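Local coordinates for envelope glycoprotein (Thogoto virus, PDB 5XEA) that probably attaches the virus to a host-cell receptor and then drives fusion of the viral envelope with the host membrane, at residues 97-102 / 131-136; 54-59 / 126-131; 226-231 / 408-413; 148-153 / 240-245. All coordinates share one frame; numbering follows the deposited sequence.

Overall arrangement
Two pairs of neighbouring contacts, far apart in an elongated trimeric fusogen, illustrate how one long strand can join distant regions of a fold. Contacts 1 and 2 touch, with centres 8 Å apart, and share Phe-131; they lie about 57 Å from the centre of the chain. Contacts 3 and 4 also touch, centres 14 Å apart, near that centre. Strand 133-156 spans the gap, taking part in contacts 1 and 4, whose centres are about 57 Å apart. Along the chain the segments of contacts 1 and 2 alternate, as do those of 3 and 4, and the first pair closes before the second opens. All four reach a neighbouring subunit, contact 1 through Phe-131 alone.

Contact 1 (97-102 / 131-136); sequences DCWGSD and FAYHMC
Tyr-133 and Trp-99 meet at one end of an antiparallel strand pairing, in which strand 95-99 runs against strand 133-156 in a large antiparallel sheet. The stack is T-shaped: CE3 and CZ3 of the indole sit over one face of the phenol ring, offset toward its rim, with the planes at 75° and centroids 5.1 Å apart. CD1 of the same tyrosine also rests against Gly-100 CA. Next along, the carbonyl of His-134 accepts from Gly-100 N at 3.1 Å and also receives a CA-H...O contact from Trp-99 CA, while its imidazole turns to the rings of Tyr-53 and Tyr-55.

Met-135 forms a non-hydrogen-bonded pair with Trp-99, their side chains on one face of the sheet. A bend at chi3 (-80°) brings Met-135 CE to 3.7 Å from Trp-99 CB, and SD lies 3.9 Å from Asp-97 CG. That carboxylate is engaged by Trp-129, Arg-125 and Asn-137, while Lys-130 makes a cation-pi contact with Trp-99. Cys-136, in disulfide with Cys-106, closes the ladder as a hydrogen-bonded pair with Cys-98 on the other face. Cys-98 N reaches Cys-136 O at 3.0 Å within the carbonyl plane; in return Cys-136 N donates to Cys-98 O at 2.8 Å from above that carbonyl's plane, and Cys-136 CB comes within 3.4 Å of the same oxygen.

Contact 2 (54-59 / 126-131); sequences CYNGGL and DANWKF
Asn-128 reaches across to residues Cys-54 to Asn-56. Its CB faces Cys-54 CB, and CG, anti to the backbone N (chi1 -165°), lies 3.4 Å from that same carbon. OD1 comes near Asn-56 N, at an angle too poor for a bond, and lies 3.3 Å from Asn-56 CB. At the tip, ND2 donates an almost straight bond (173°) to Tyr-55 O, 3.0 Å away; the acceptor lies in the asparagine's amide plane, yet the donor stands well above the plane of the carbonyl.

Asn-56 answers with a weak bond from its ND2 to Asn-128 O at 2.9 Å, and ND2 also binds Leu-59 O of a second subunit. Phe-131 presents its ring edge to Asn-56 OD1, the amide and ring planes nearly perpendicular, and packs on Leu-59 of the second subunit as well. Asn-56 OD1 forms an Asx turn with Gly-58 N (3.2 Å) at one extremity of the trimer, a position consistent with the membrane-directed tip of class III fusogens.

Contact 3 (226-231 / 408-413); sequences DGTNFF and AAEVDF
Phe-230 touches Ala-409 and Val-411 with one side of its ring: CZ comes to 3.5 Å from Ala-409 CB, and CD2 to 3.9 Å from Val-411 CG2, both oblique to the ring. Beside this apolar patch Thr-228 meets the carbonyl of Glu-410, with Thr-228 CB 3.3 Å from Glu-410 O and CG2 equally near. With OG1 between the backbone N and the carbonyl carbon (chi1 49°), the methyl goes beside the N, and the hydroxyl is left to a solvent bridge.

Two waters join the segments. One donates to Thr-228 O at 2.7 Å and accepts from Asp-412 N. The other lies 2.6 Å from Thr-228 OG1 and donates to Asp-412 OD2, so polar groups of the two segments are matched through water rather than directly.

Further out, Thr-228 is set by a type II' turn from Asp-226 to Asn-229, with Gly-227 at its positive-phi corner and Asn-229 N bonded to Asp-226 O at 3.2 Å. Asp-226 is itself salt-bridged to Arg-32. Ala-291 of a second subunit packs on both Phe-230 and Val-411, and Lys-221 of that subunit forms a salt bridge with Glu-410 OE1, although this side chain is poorly ordered. The hairpin of strands 221-226 and 229-233 thus packs against the irregular segment 408-413, consistent with the C-terminal segments that pack along the central helices in post-fusion trimers of class III fusogens.

Contact 4 (148-153 / 240-245); sequences PVFFNL and HQYACY
Tyr-242 points its ring edge at the face of Phe-151, a T-shaped pair (planes at 79°, centroids 5.3 Å apart) where strand 133-156 meets the hairpin of strands 237-240 and 243-247, joining two antiparallel sheets. CD1 stands over the phenylalanine ring toward its rim. Phe-150 and Phe-151 both hold CG between the backbone N and carbonyl carbon (chi1 62°); the first ring leads away, leaving CB by the tyrosine, while the second comes nearer. Tyr-242 OH closes to 3.1 Å from Phe-150 CB at the phenol edge, and Tyr-242 CE1 lies 3.1 Å from Phe-151 O.

Leu-153 makes the second set of contacts. Its CB abuts Cys-244 SG (disulfide to Cys-239) at 3.5 Å, and CG, anti to the carbonyl carbon (chi1 -69°), leads to CD1, 3.2 Å from Tyr-242 O. Gln-241, at the positive-phi corner of a type II' turn from His-240 to Ala-243, offers its O to Leu-153 N in a straight bond of 2.8 Å. Asn-152 OD1 comes near Gln-241 CA. One backbone bond thus links the segments amid apolar contacts, and the charge of Arg-414 is probably accommodated by a cation-pi contact with Tyr-242, a bond to Asn-152 OD1 and a weak one to Phe-151 O.

Contact 1 (97-102 / 131-136)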
loop_
_atom_site.group_PDB
_atom_site.type_symbol
_atom_site.label_atom_id
_atom_site.label_comp_id
_atom_site.label_asym_id
_atom_site.label_seq_id
_atom_site.Cartn_x
_atom_site.Cartn_y
_atom_site.Cartn_z
ATOM N N ASP B 97 -47.057 10.578 20.289
ATOM C CA ASP B 97 -47.732 11.124 21.467
ATOM C C ASP B 97 -49.130 10.515 21.621
ATOM O O ASP B 97 -50.120 11.211 21.825
ATOM C CB ASP B 97 -47.793 12.655 21.404
ATOM C CG ASP B 97 -46.455 13.331 21.768
ATOM O OD1 ASP B 97 -45.433 12.627 21.883
ATOM O OD2 ASP B 97 -46.412 14.580 21.937
ATOM N N CYS B 98 -49.202 9.191 21.490
ATOM C CA CYS B 98 -50.455 8.461 21.653
ATOM C C CYS B 98 -50.698 8.241 23.141
ATOM O O CYS B 98 -50.006 7.439 23.777
ATOM C CB CYS B 98 -50.404 7.129 20.916
ATOM S SG CYS B 98 -50.203 7.260 19.115
ATOM N N TRP B 99 -51.671 8.946 23.694
ATOM C CA TRP B 99 -51.926 8.916 25.127
ATOM C C TRP B 99 -53.262 8.253 25.417
ATOM O O TRP B 99 -54.077 8.011 24.519
ATOM C CB TRP B 99 -51.880 10.324 25.728
ATOM C CG TRP B 99 -52.848 11.294 25.151
ATOM C CD1 TRP B 99 -52.640 12.133 24.099
ATOM C CD2 TRP B 99 -54.188 11.548 25.609
ATOM N NE1 TRP B 99 -53.768 12.892 23.870
ATOM C CE2 TRP B 99 -54.733 12.544 24.777
ATOM C CE3 TRP B 99 -54.979 11.017 26.634
ATOM C CZ2 TRP B 99 -56.037 13.038 24.947
ATOM C CZ3 TRP B 99 -56.276 11.500 26.801
ATOM C CH2 TRP B 99 -56.791 12.502 25.960
ATOM N N GLY B 100 -53.461 7.934 26.695
ATOM C CA GLY B 100 -54.690 7.279 27.105
ATOM C C GLY B 100 -54.794 5.909 26.470
ATOM O O GLY B 100 -53.805 5.174 26.345
ATOM N N SER B 101 -56.007 5.557 26.037
ATOM C CA SER B 101 -56.217 4.217 25.502
ATOM C C SER B 101 -55.361 3.937 24.272
ATOM O O SER B 101 -55.046 2.772 24.013
ATOM C CB SER B 101 -57.693 4.010 25.172
ATOM O OG SER B 101 -58.167 5.100 24.414
ATOM N N ASP B 102 -54.973 4.970 23.511
ATOM C CA ASP B 102 -54.082 4.750 22.363
ATOM C C ASP B 102 -52.681 4.311 22.778
ATOM O O ASP B 102 -51.967 3.739 21.958
ATOM C CB ASP B 102 -53.989 6.010 21.497
ATOM C CG ASP B 102 -55.329 6.391 20.869
ATOM O OD1 ASP B 102 -56.085 5.481 20.482
ATOM O OD2 ASP B 102 -55.631 7.600 20.773
ATOM N N PHE B 131 -50.994 14.714 31.936
ATOM C CA PHE B 131 -51.077 14.386 33.353
ATOM C C PHE B 131 -52.144 13.333 33.618
ATOM O O PHE B 131 -53.253 13.408 33.085
ATOM C CB PHE B 131 -51.378 15.633 34.180
ATOM C CG PHE B 131 -51.531 15.344 35.648
ATOM C CD1 PHE B 131 -50.436 14.969 36.404
ATOM C CD2 PHE B 131 -52.788 15.434 36.274
ATOM C CE1 PHE B 131 -50.566 14.696 37.751
ATOM C CE2 PHE B 131 -52.928 15.156 37.625
ATOM C CZ PHE B 131 -51.818 14.793 38.371
ATOM N N ALA B 132 -51.780 12.348 34.451
ATOM C CA ALA B 132 -52.624 11.234 34.878
ATOM C C ALA B 132 -52.954 10.295 33.747
ATOM O O ALA B 132 -53.939 9.543 33.833
ATOM C CB ALA B 132 -53.928 11.718 35.554
ATOM N N TYR B 133 -52.147 10.304 32.680
ATOM C CA TYR B 133 -52.302 9.352 31.596
ATOM C C TYR B 133 -50.944 8.817 31.169
ATOM O O TYR B 133 -49.888 9.392 31.465
ATOM C CB TYR B 133 -52.990 9.974 30.371
ATOM C CG TYR B 133 -54.462 10.276 30.545
ATOM C CD1 TYR B 133 -55.428 9.373 30.112
ATOM C CD2 TYR B 133 -54.882 11.471 31.119
ATOM C CE1 TYR B 133 -56.778 9.640 30.270
ATOM C CE2 TYR B 133 -56.224 11.759 31.267
ATOM C CZ TYR B 133 -57.168 10.832 30.842
ATOM O OH TYR B 133 -58.503 11.098 30.987
ATOM N N HIS B 134 -50.996 7.715 30.436
ATOM C CA HIS B 134 -49.835 7.129 29.791
ATOM C C HIS B 134 -49.636 7.747 28.413
ATOM O O HIS B 134 -50.592 8.198 27.768
ATOM C CB HIS B 134 -50.003 5.626 29.645
ATOM C CG HIS B 134 -50.125 4.909 30.946
ATOM N ND1 HIS B 134 -49.071 4.246 31.527
ATOM C CD2 HIS B 134 -51.176 4.762 31.786
ATOM C CE1 HIS B 134 -49.466 3.714 32.670
ATOM N NE2 HIS B 134 -50.739 4.006 32.847
ATOM N N MET B 135 -48.386 7.761 27.955
ATOM C CA MET B 135 -48.126 8.283 26.626
ATOM C C MET B 135 -47.121 7.382 25.921
ATOM O O MET B 135 -46.153 6.920 26.527
ATOM C CB MET B 135 -47.647 9.736 26.684
ATOM C CG MET B 135 -47.654 10.408 25.305
ATOM S SD MET B 135 -47.415 12.181 25.369
ATOM C CE MET B 135 -49.074 12.700 25.815
ATOM N N CYS B 136 -47.394 7.112 24.648
ATOM C CA CYS B 136 -46.691 6.123 23.848
ATOM C C CYS B 136 -46.079 6.816 22.636
ATOM O O CYS B 136 -46.758 7.572 21.931
ATOM C CB CYS B 136 -47.651 5.004 23.411
ATOM S SG CYS B 136 -47.009 3.786 22.224
#

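Contact 2 (54-59 / 126-131)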
loop_
_atom_site.group_PDB
_atom_site.type_symbol
_atom_site.label_atom_id
_atom_site.label_comp_id
_atom_site.label_asym_id
_atom_site.label_seq_id
_atom_site.Cartn_x
_atom_site.Cartn_y
_atom_site.Cartn_z
ATOM N N CYS B 54 -44.622 5.918 28.590
ATOM C CA CYS B 54 -44.434 6.766 29.755
ATOM C C CYS B 54 -45.734 6.846 30.537
ATOM O O CYS B 54 -46.807 6.591 29.996
ATOM C CB CYS B 54 -43.990 8.162 29.329
ATOM S SG CYS B 54 -42.489 8.137 28.302
ATOM N N TYR B 55 -45.625 7.199 31.817
ATOM C CA TYR B 55 -46.786 7.567 32.621
ATOM C C TYR B 55 -46.474 8.847 33.379
ATOM O O TYR B 55 -45.395 8.987 33.961
ATOM C CB TYR B 55 -47.201 6.461 33.612
ATOM C CG TYR B 55 -48.365 6.875 34.507
ATOM C CD1 TYR B 55 -49.650 7.000 33.990
ATOM C CD2 TYR B 55 -48.173 7.167 35.859
ATOM C CE1 TYR B 55 -50.720 7.381 34.798
ATOM C CE2 TYR B 55 -49.252 7.551 36.680
ATOM C CZ TYR B 55 -50.518 7.655 36.131
ATOM O OH TYR B 55 -51.593 8.040 36.896
ATOM N N ASN B 56 -47.413 9.779 33.352
ATOM C CA ASN B 56 -47.288 11.048 34.052
ATOM C C ASN B 56 -48.275 11.049 35.225
ATOM O O ASN B 56 -49.464 11.310 35.040
ATOM C CB ASN B 56 -47.570 12.203 33.098
ATOM C CG ASN B 56 -47.359 13.556 33.738
ATOM O OD1 ASN B 56 -47.188 13.666 34.947
ATOM N ND2 ASN B 56 -47.357 14.595 32.918
ATOM N N GLY B 57 -47.781 10.781 36.430
ATOM C CA GLY B 57 -48.620 10.898 37.625
ATOM C C GLY B 57 -48.159 11.996 38.568
ATOM O O GLY B 57 -48.524 12.008 39.746
ATOM N N GLY B 58 -47.354 12.938 38.052
ATOM C CA GLY B 58 -46.728 13.959 38.870
ATOM C C GLY B 58 -45.525 13.374 39.596
ATOM O O GLY B 58 -45.426 12.148 39.708
ATOM N N LEU B 59 -44.600 14.203 40.102
ATOM C CA LEU B 59 -43.375 13.652 40.681
ATOM C C LEU B 59 -43.612 12.967 42.024
ATOM O O LEU B 59 -42.760 12.196 42.466
ATOM C CB LEU B 59 -42.315 14.743 40.825
ATOM C CG LEU B 59 -41.579 15.072 39.506
ATOM C CD1 LEU B 59 -40.328 15.929 39.731
ATOM C CD2 LEU B 59 -41.234 13.784 38.773
ATOM N N ASP B 126 -39.773 10.987 23.657
ATOM C CA ASP B 126 -40.337 10.347 24.853
ATOM C C ASP B 126 -41.214 11.322 25.642
ATOM O O ASP B 126 -41.129 11.430 26.868
ATOM C CB ASP B 126 -39.245 9.743 25.736
ATOM C CG ASP B 126 -38.214 10.757 26.197
ATOM O OD1 ASP B 126 -38.423 11.980 26.014
ATOM O OD2 ASP B 126 -37.189 10.312 26.764
ATOM N N ALA B 127 -42.100 12.012 24.934
ATOM C CA ALA B 127 -43.004 12.961 25.574
ATOM C C ALA B 127 -43.920 12.265 26.580
ATOM O O ALA B 127 -44.260 11.083 26.438
ATOM C CB ALA B 127 -43.832 13.688 24.517
ATOM N N ASN B 128 -44.324 13.022 27.610
ATOM C CA ASN B 128 -45.108 12.530 28.741
ATOM C C ASN B 128 -45.915 13.692 29.309
ATOM O O ASN B 128 -45.863 13.940 30.511
ATOM C CB ASN B 128 -44.167 11.957 29.814
ATOM C CG ASN B 128 -44.877 11.100 30.867
ATOM O OD1 ASN B 128 -45.986 10.603 30.659
ATOM N ND2 ASN B 128 -44.197 10.890 31.997
ATOM N N TRP B 129 -46.611 14.450 28.456
ATOM C CA TRP B 129 -47.154 15.731 28.882
ATOM C C TRP B 129 -48.615 15.650 29.325
ATOM O O TRP B 129 -49.180 16.681 29.706
ATOM C CB TRP B 129 -47.006 16.791 27.781
ATOM C CG TRP B 129 -47.388 16.334 26.408
ATOM C CD1 TRP B 129 -46.532 15.962 25.404
ATOM C CD2 TRP B 129 -48.710 16.237 25.865
ATOM N NE1 TRP B 129 -47.245 15.624 24.279
ATOM C CE2 TRP B 129 -48.583 15.784 24.534
ATOM C CE3 TRP B 129 -49.994 16.472 26.383
ATOM C CZ2 TRP B 129 -49.683 15.560 23.713
ATOM C CZ3 TRP B 129 -51.088 16.254 25.562
ATOM C CH2 TRP B 129 -50.923 15.802 24.241
ATOM N N LYS B 130 -49.219 14.460 29.278
ATOM C CA LYS B 130 -50.635 14.271 29.583
ATOM C C LYS B 130 -50.747 13.779 31.024
ATOM O O LYS B 130 -50.617 12.585 31.298
ATOM C CB LYS B 130 -51.279 13.297 28.603
ATOM C CG LYS B 130 -52.806 13.253 28.719
ATOM C CD LYS B 130 -53.432 14.506 28.152
ATOM C CE LYS B 130 -54.950 14.512 28.370
ATOM N NZ LYS B 130 -55.577 15.698 27.717
ATOM N N PHE B 131 -50.994 14.714 31.936
ATOM C CA PHE B 131 -51.077 14.386 33.353
ATOM C C PHE B 131 -52.144 13.333 33.618
ATOM O O PHE B 131 -53.253 13.408 33.085
ATOM C CB PHE B 131 -51.378 15.633 34.180
ATOM C CG PHE B 131 -51.531 15.344 35.648
ATOM C CD1 PHE B 131 -50.436 14.969 36.404
ATOM C CD2 PHE B 131 -52.788 15.434 36.274
ATOM C CE1 PHE B 131 -50.566 14.696 37.751
ATOM C CE2 PHE B 131 -52.928 15.156 37.625
ATOM C CZ PHE B 131 -51.818 14.793 38.371
#

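Contact 3 (226-231 / 408-413)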
loop_
_atom_site.group_PDB
_atom_site.type_symbol
_atom_site.label_atom_id
_atom_site.label_comp_id
_atom_site.label_asym_id
_atom_site.label_seq_id
_atom_site.Cartn_x
_atom_site.Cartn_y
_atom_site.Cartn_z
ATOM N N ASP B 226 0.796 -16.639 -12.771
ATOM C CA ASP B 226 -0.330 -17.199 -13.513
ATOM C C ASP B 226 -1.187 -16.013 -13.953
ATOM O O ASP B 226 -2.026 -15.519 -13.180
ATOM C CB ASP B 226 -1.113 -18.197 -12.666
ATOM C CG ASP B 226 -2.266 -18.813 -13.420
ATOM O OD1 ASP B 226 -2.229 -18.772 -14.663
ATOM O OD2 ASP B 226 -3.199 -19.342 -12.781
ATOM N N GLY B 227 -0.944 -15.542 -15.179
ATOM C CA GLY B 227 -1.616 -14.349 -15.668
ATOM C C GLY B 227 -1.058 -13.117 -14.954
ATOM O O GLY B 227 0.152 -12.822 -14.998
ATOM N N THR B 228 -1.944 -12.355 -14.299
ATOM C CA THR B 228 -1.542 -11.197 -13.507
ATOM C C THR B 228 -1.442 -11.516 -12.024
ATOM O O THR B 228 -1.357 -10.593 -11.205
ATOM C CB THR B 228 -2.512 -10.025 -13.701
ATOM O OG1 THR B 228 -3.862 -10.478 -13.539
ATOM C CG2 THR B 228 -2.322 -9.394 -15.074
ATOM N N ASN B 229 -1.460 -12.790 -11.659
ATOM C CA ASN B 229 -1.345 -13.206 -10.271
ATOM C C ASN B 229 0.042 -13.780 -10.053
ATOM O O ASN B 229 0.505 -14.602 -10.849
ATOM C CB ASN B 229 -2.419 -14.235 -9.917
ATOM C CG ASN B 229 -3.814 -13.630 -9.916
ATOM O OD1 ASN B 229 -4.120 -12.738 -9.114
ATOM N ND2 ASN B 229 -4.661 -14.100 -10.819
ATOM N N PHE B 230 0.706 -13.332 -8.991
ATOM C CA PHE B 230 2.038 -13.817 -8.663
ATOM C C PHE B 230 2.021 -14.274 -7.219
ATOM O O PHE B 230 1.432 -13.611 -6.358
ATOM C CB PHE B 230 3.123 -12.739 -8.865
ATOM C CG PHE B 230 3.143 -12.143 -10.252
ATOM C CD1 PHE B 230 4.095 -12.538 -11.185
ATOM C CD2 PHE B 230 2.199 -11.195 -10.629
ATOM C CE1 PHE B 230 4.101 -11.986 -12.456
ATOM C CE2 PHE B 230 2.198 -10.642 -11.894
ATOM C CZ PHE B 230 3.167 -11.040 -12.816
ATOM N N PHE B 231 2.662 -15.401 -6.954
ATOM C CA PHE B 231 2.614 -15.943 -5.610
ATOM C C PHE B 231 3.824 -16.820 -5.388
ATOM O O PHE B 231 4.410 -17.355 -6.337
ATOM C CB PHE B 231 1.307 -16.723 -5.377
ATOM C CG PHE B 231 0.905 -17.588 -6.543
ATOM C CD1 PHE B 231 1.444 -18.854 -6.704
ATOM C CD2 PHE B 231 -0.002 -17.124 -7.485
ATOM C CE1 PHE B 231 1.097 -19.645 -7.794
ATOM C CE2 PHE B 231 -0.362 -17.912 -8.568
ATOM C CZ PHE B 231 0.193 -19.172 -8.723
ATOM N N ALA B 408 6.014 -6.012 -17.669
ATOM C CA ALA B 408 5.177 -5.286 -16.726
ATOM C C ALA B 408 4.153 -6.220 -16.086
ATOM O O ALA B 408 3.436 -6.948 -16.778
ATOM C CB ALA B 408 4.472 -4.142 -17.452
ATOM N N ALA B 409 4.131 -6.229 -14.756
ATOM C CA ALA B 409 3.144 -6.973 -13.983
ATOM C C ALA B 409 1.999 -6.026 -13.636
ATOM O O ALA B 409 2.208 -5.014 -12.959
ATOM C CB ALA B 409 3.771 -7.559 -12.716
ATOM N N GLU B 410 0.800 -6.338 -14.116
ATOM C CA GLU B 410 -0.374 -5.506 -13.863
ATOM C C GLU B 410 -1.201 -6.169 -12.764
ATOM O O GLU B 410 -2.223 -6.799 -13.010
ATOM C CB GLU B 410 -1.168 -5.321 -15.152
ATOM C CG GLU B 410 -0.457 -5.884 -16.375
ATOM C CD GLU B 410 -1.275 -5.743 -17.646
ATOM O OE1 GLU B 410 -1.337 -4.619 -18.193
ATOM O OE2 GLU B 410 -1.857 -6.757 -18.094
ATOM N N VAL B 411 -0.726 -6.034 -11.528
ATOM C CA VAL B 411 -1.401 -6.653 -10.397
ATOM C C VAL B 411 -2.657 -5.859 -10.055
ATOM O O VAL B 411 -2.649 -4.620 -10.065
ATOM C CB VAL B 411 -0.431 -6.743 -9.205
ATOM C CG1 VAL B 411 -1.159 -7.116 -7.935
ATOM C CG2 VAL B 411 0.668 -7.758 -9.504
ATOM N N ASP B 412 -3.758 -6.567 -9.783
ATOM C CA ASP B 412 -5.010 -5.934 -9.357
ATOM C C ASP B 412 -5.016 -5.758 -7.847
ATOM O O ASP B 412 -4.628 -6.661 -7.098
ATOM C CB ASP B 412 -6.234 -6.759 -9.767
ATOM C CG ASP B 412 -6.493 -6.740 -11.276
ATOM O OD1 ASP B 412 -6.178 -5.723 -11.935
ATOM O OD2 ASP B 412 -7.014 -7.749 -11.803
ATOM N N PHE B 413 -5.439 -4.592 -7.398
ATOM C CA PHE B 413 -5.513 -4.311 -5.976
ATOM C C PHE B 413 -6.976 -4.255 -5.566
ATOM O O PHE B 413 -7.822 -3.767 -6.319
ATOM C CB PHE B 413 -4.787 -3.011 -5.644
ATOM C CG PHE B 413 -3.371 -2.971 -6.143
ATOM C CD1 PHE B 413 -2.447 -3.915 -5.713
ATOM C CD2 PHE B 413 -2.964 -1.987 -7.040
ATOM C CE1 PHE B 413 -1.135 -3.882 -6.175
ATOM C CE2 PHE B 413 -1.654 -1.938 -7.493
ATOM C CZ PHE B 413 -0.745 -2.880 -7.061
HETATM O O HOH W 1 -3.591 -9.411 -10.131
HETATM O O HOH W 2 -5.527 -9.905 -11.667
#

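Contact 4 (148-153 / 240-245)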
loop_
_atom_site.group_PDB
_atom_site.type_symbol
_atom_site.label_atom_id
_atom_site.label_comp_id
_atom_site.label_asym_id
_atom_site.label_seq_id
_atom_site.Cartn_x
_atom_site.Cartn_y
_atom_site.Cartn_z
ATOM N N PRO B 148 -21.600 -5.733 -4.122
ATOM C CA PRO B 148 -20.582 -6.749 -4.395
ATOM C C PRO B 148 -19.397 -6.592 -3.452
ATOM O O PRO B 148 -18.897 -5.488 -3.230
ATOM C CB PRO B 148 -20.185 -6.456 -5.846
ATOM C CG PRO B 148 -20.378 -4.992 -5.983
ATOM C CD PRO B 148 -21.579 -4.643 -5.117
ATOM N N VAL B 149 -18.936 -7.716 -2.907
ATOM C CA VAL B 149 -17.733 -7.748 -2.086
ATOM C C VAL B 149 -16.781 -8.804 -2.642
ATOM O O VAL B 149 -17.217 -9.883 -3.066
ATOM C CB VAL B 149 -18.059 -8.026 -0.606
ATOM C CG1 VAL B 149 -18.921 -6.864 0.018
ATOM C CG2 VAL B 149 -18.736 -9.368 -0.466
ATOM N N PHE B 150 -15.483 -8.499 -2.642
ATOM C CA PHE B 150 -14.527 -9.487 -3.132
ATOM C C PHE B 150 -14.374 -10.609 -2.109
ATOM O O PHE B 150 -14.807 -10.500 -0.954
ATOM C CB PHE B 150 -13.160 -8.853 -3.443
ATOM C CG PHE B 150 -12.466 -8.228 -2.238
ATOM C CD1 PHE B 150 -11.683 -8.993 -1.386
ATOM C CD2 PHE B 150 -12.576 -6.869 -1.992
ATOM C CE1 PHE B 150 -11.044 -8.407 -0.299
ATOM C CE2 PHE B 150 -11.941 -6.280 -0.928
ATOM C CZ PHE B 150 -11.176 -7.041 -0.078
ATOM N N PHE B 151 -13.749 -11.705 -2.541
ATOM C CA PHE B 151 -13.610 -12.875 -1.689
ATOM C C PHE B 151 -12.314 -13.585 -2.055
ATOM O O PHE B 151 -11.625 -13.204 -3.001
ATOM C CB PHE B 151 -14.824 -13.807 -1.832
ATOM C CG PHE B 151 -15.000 -14.362 -3.232
ATOM C CD1 PHE B 151 -14.413 -15.561 -3.598
ATOM C CD2 PHE B 151 -15.728 -13.664 -4.180
ATOM C CE1 PHE B 151 -14.561 -16.065 -4.896
ATOM C CE2 PHE B 151 -15.883 -14.144 -5.463
ATOM C CZ PHE B 151 -15.292 -15.350 -5.828
ATOM N N ASN B 152 -11.970 -14.601 -1.263
ATOM C CA ASN B 152 -10.889 -15.521 -1.567
ATOM C C ASN B 152 -11.462 -16.913 -1.791
ATOM O O ASN B 152 -12.594 -17.210 -1.394
ATOM C CB ASN B 152 -9.859 -15.592 -0.432
ATOM C CG ASN B 152 -8.976 -14.356 -0.355
ATOM O OD1 ASN B 152 -8.747 -13.661 -1.355
ATOM N ND2 ASN B 152 -8.465 -14.084 0.839
ATOM N N LEU B 153 -10.667 -17.768 -2.435
ATOM C CA LEU B 153 -10.897 -19.203 -2.376
ATOM C C LEU B 153 -9.914 -19.809 -1.388
ATOM O O LEU B 153 -8.879 -19.223 -1.079
ATOM C CB LEU B 153 -10.742 -19.862 -3.751
ATOM C CG LEU B 153 -11.778 -19.580 -4.843
ATOM C CD1 LEU B 153 -11.452 -20.443 -6.081
ATOM C CD2 LEU B 153 -13.207 -19.805 -4.354
ATOM N N HIS B 240 -4.309 -18.553 -3.825
ATOM C CA HIS B 240 -3.954 -17.144 -3.894
ATOM C C HIS B 240 -5.174 -16.379 -4.384
ATOM O O HIS B 240 -5.600 -16.558 -5.528
ATOM C CB HIS B 240 -2.747 -16.891 -4.800
ATOM C CG HIS B 240 -2.366 -15.452 -4.869
ATOM N ND1 HIS B 240 -2.725 -14.638 -5.922
ATOM C CD2 HIS B 240 -1.703 -14.665 -3.991
ATOM C CE1 HIS B 240 -2.279 -13.414 -5.701
ATOM N NE2 HIS B 240 -1.662 -13.402 -4.533
ATOM N N GLN B 241 -5.731 -15.530 -3.510
ATOM C CA GLN B 241 -6.919 -14.741 -3.819
ATOM C C GLN B 241 -8.022 -15.604 -4.418
ATOM O O GLN B 241 -8.484 -16.546 -3.767
ATOM C CB GLN B 241 -6.538 -13.565 -4.726
ATOM C CG GLN B 241 -5.515 -12.657 -4.004
ATOM C CD GLN B 241 -5.327 -11.278 -4.604
ATOM O OE1 GLN B 241 -5.753 -11.005 -5.725
ATOM N NE2 GLN B 241 -4.690 -10.387 -3.836
ATOM N N TYR B 242 -8.437 -15.307 -5.649
ATOM C CA TYR B 242 -9.554 -15.985 -6.309
ATOM C C TYR B 242 -9.215 -17.363 -6.877
ATOM O O TYR B 242 -10.066 -17.933 -7.563
ATOM C CB TYR B 242 -10.099 -15.130 -7.459
ATOM C CG TYR B 242 -10.517 -13.749 -7.057
ATOM C CD1 TYR B 242 -11.659 -13.541 -6.278
ATOM C CD2 TYR B 242 -9.781 -12.645 -7.462
ATOM C CE1 TYR B 242 -12.054 -12.249 -5.902
ATOM C CE2 TYR B 242 -10.159 -11.364 -7.101
ATOM C CZ TYR B 242 -11.291 -11.169 -6.322
ATOM O OH TYR B 242 -11.638 -9.883 -5.984
ATOM N N ALA B 243 -8.019 -17.906 -6.656
ATOM C CA ALA B 243 -7.617 -19.160 -7.288
ATOM C C ALA B 243 -7.028 -20.111 -6.258
ATOM O O ALA B 243 -6.283 -19.689 -5.363
ATOM C CB ALA B 243 -6.590 -18.923 -8.400
ATOM N N CYS B 244 -7.373 -21.390 -6.372
ATOM C CA CYS B 244 -6.694 -22.437 -5.625
ATOM C C CYS B 244 -5.980 -23.369 -6.591
ATOM O O CYS B 244 -6.431 -23.590 -7.718
ATOM C CB CYS B 244 -7.648 -23.239 -4.754
ATOM S SG CYS B 244 -8.231 -22.308 -3.304
ATOM N N TYR B 245 -4.860 -23.914 -6.134
ATOM C CA TYR B 245 -4.018 -24.780 -6.940
ATOM C C TYR B 245 -3.753 -26.073 -6.190
ATOM O O TYR B 245 -3.675 -26.097 -4.956
ATOM C CB TYR B 245 -2.681 -24.110 -7.297
ATOM C CG TYR B 245 -2.832 -22.840 -8.093
ATOM C CD1 TYR B 245 -2.796 -22.855 -9.477
ATOM C CD2 TYR B 245 -3.024 -21.619 -7.454
ATOM C CE1 TYR B 245 -2.942 -21.690 -10.206
ATOM C CE2 TYR B 245 -3.166 -20.449 -8.179
ATOM C CZ TYR B 245 -3.124 -20.494 -9.549
ATOM O OH TYR B 245 -3.269 -19.338 -10.267
#